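Local coordinates for MREC protein (Listeria monocytogenes, PDB 2J5U) that is probably involved in forming and maintaining the shape of the bacterial cell, and assembles into dimers, at residues 102-107 and 223-228. Numbering follows the deposited sequence.
Sequences AVTTPS and TVLKRS
Thr104 and Thr223 face each other as an antiparallel hydrogen-bonded pair and bind through their backbones in both directions: Thr104 N donates to Thr223 O (2.7 Å), and Thr223 N returns a bond to Thr104 O over the same distance. Farther along, Leu225 N reaches Ala102 O at 2.8 Å in a nearly straight bond, 172° at the hydrogen. Between these links Val103 and Val224 form a non-hydrogen-bonded pair whose alpha carbons come within 4.4 Å, and their CG2 methyls meet on one face of the sheet.

The side chain of Thr104 lies on the other face, with Leu225. Its CB only skirts Thr223 O, at 4.2 Å. OG1, set between the backbone N and the carbonyl carbon (chi1 60°), approaches that oxygen to 3.5 Å in a weak hydrogen bond, so Thr223 O takes one firm bond from the Thr104 amide and a weak one from its hydroxyl. The same OG1 also lies against Thr223 CB and the two methyls of Leu225. CG2, anti to the carbonyl carbon, ends against Leu225 CD1 at 4.1 Å; the two side chains cross at about a right angle.

The pairing joins distant parts of the sequence within a closed antiparallel barrel, in the barrel core of the MreC family. Strand 108-116 flanks strand 102-105, with Ile110 and Val113 packing on Val103, whereas strand 68-77 flanks strand 221-227 and places Pro70 against both Thr223 and Leu225.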
loop_
_atom_site.group_PDB
_atom_site.type_symbol
_atom_site.label_atom_id
_atom_site.label_comp_id
_atom_site.label_asym_id
_atom_site.label_seq_id
_atom_site.Cartn_x
_atom_site.Cartn_y
_atom_site.Cartn_z
ATOM N N ALA A 102 41.185 -59.327 14.612
ATOM C CA ALA A 102 40.779 -59.658 15.973
ATOM C C ALA A 102 40.172 -61.056 16.022
ATOM O O ALA A 102 39.537 -61.500 15.066
ATOM C CB ALA A 102 39.774 -58.646 16.464
ATOM N N VAL A 103 40.381 -61.758 17.129
ATOM C CA VAL A 103 39.816 -63.087 17.276
ATOM C C VAL A 103 39.000 -63.057 18.544
ATOM O O VAL A 103 39.486 -62.625 19.593
ATOM C CB VAL A 103 40.887 -64.170 17.410
ATOM C CG1 VAL A 103 40.215 -65.523 17.550
ATOM C CG2 VAL A 103 41.811 -64.159 16.196
ATOM N N THR A 104 37.758 -63.525 18.445
ATOM C CA THR A 104 36.843 -63.511 19.583
ATOM C C THR A 104 36.023 -64.779 19.772
ATOM O O THR A 104 36.086 -65.716 18.977
ATOM C CB THR A 104 35.815 -62.380 19.435
ATOM O OG1 THR A 104 35.078 -62.585 18.226
ATOM C CG2 THR A 104 36.494 -61.032 19.377
ATOM N N THR A 105 35.242 -64.760 20.846
ATOM C CA THR A 105 34.318 -65.829 21.201
ATOM C C THR A 105 33.085 -65.051 21.646
ATOM O O THR A 105 33.145 -63.831 21.817
ATOM C CB THR A 105 34.795 -66.682 22.405
ATOM O OG1 THR A 105 34.781 -65.885 23.595
ATOM C CG2 THR A 105 36.181 -67.217 22.167
ATOM N N PRO A 106 31.954 -65.741 21.832
ATOM C CA PRO A 106 30.720 -65.078 22.264
ATOM C C PRO A 106 30.868 -64.180 23.501
ATOM O O PRO A 106 30.346 -63.066 23.533
ATOM C CB PRO A 106 29.788 -66.252 22.505
ATOM C CG PRO A 106 30.197 -67.193 21.393
ATOM C CD PRO A 106 31.700 -67.149 21.467
ATOM N N SER A 107 31.581 -64.653 24.514
ATOM C CA SER A 107 31.746 -63.868 25.726
ATOM C C SER A 107 32.889 -62.852 25.727
ATOM O O SER A 107 33.218 -62.299 26.778
ATOM C CB SER A 107 31.872 -64.802 26.937
ATOM O OG SER A 107 32.343 -66.085 26.558
ATOM N N THR A 223 36.117 -66.980 16.617
ATOM C CA THR A 223 35.748 -66.177 15.444
ATOM C C THR A 223 36.725 -65.056 15.063
ATOM O O THR A 223 37.048 -64.178 15.873
ATOM C CB THR A 223 34.349 -65.557 15.624
ATOM O OG1 THR A 223 33.420 -66.597 15.928
ATOM C CG2 THR A 223 33.896 -64.875 14.349
ATOM N N VAL A 224 37.182 -65.090 13.817
ATOM C CA VAL A 224 38.115 -64.086 13.316
ATOM C C VAL A 224 37.334 -62.971 12.613
ATOM O O VAL A 224 36.566 -63.225 11.692
ATOM C CB VAL A 224 39.125 -64.714 12.321
ATOM C CG1 VAL A 224 40.118 -63.673 11.851
ATOM C CG2 VAL A 224 39.857 -65.848 12.974
ATOM N N LEU A 225 37.543 -61.735 13.055
ATOM C CA LEU A 225 36.858 -60.575 12.491
ATOM C C LEU A 225 37.667 -59.748 11.496
ATOM O O LEU A 225 38.734 -59.246 11.819
ATOM C CB LEU A 225 36.406 -59.637 13.617
ATOM C CG LEU A 225 35.758 -60.295 14.833
ATOM C CD1 LEU A 225 35.340 -59.228 15.827
ATOM C CD2 LEU A 225 34.571 -61.134 14.389
ATOM N N LYS A 226 37.153 -59.604 10.284
ATOM C CA LYS A 226 37.811 -58.769 9.290
ATOM C C LYS A 226 37.239 -57.378 9.577
ATOM O O LYS A 226 36.027 -57.218 9.680
ATOM C CB LYS A 226 37.427 -59.211 7.876
ATOM C CG LYS A 226 37.897 -58.272 6.770
ATOM C CD LYS A 226 37.316 -58.680 5.423
ATOM C CE LYS A 226 37.716 -57.701 4.319
ATOM N NZ LYS A 226 37.147 -58.079 2.979
ATOM N N ARG A 227 38.093 -56.377 9.741
ATOM C CA ARG A 227 37.604 -55.023 10.021
ATOM C C ARG A 227 37.164 -54.362 8.724
ATOM O O ARG A 227 37.879 -54.428 7.724
ATOM C CB ARG A 227 38.702 -54.191 10.697
ATOM C CG ARG A 227 38.503 -52.693 10.629
ATOM C CD ARG A 227 39.558 -51.998 11.448
ATOM N NE ARG A 227 39.741 -50.605 11.060
ATOM C CZ ARG A 227 40.025 -49.632 11.917
ATOM N NH1 ARG A 227 40.186 -48.387 11.488
ATOM N NH2 ARG A 227 40.131 -49.902 13.210
ATOM N N SER A 228 35.991 -53.734 8.734
ATOM C CA SER A 228 35.481 -53.079 7.526
ATOM C C SER A 228 36.076 -51.699 7.341
ATOM O O SER A 228 36.480 -51.334 6.248
ATOM C CB SER A 228 33.958 -52.947 7.571
ATOM O OG SER A 228 33.339 -54.213 7.595
#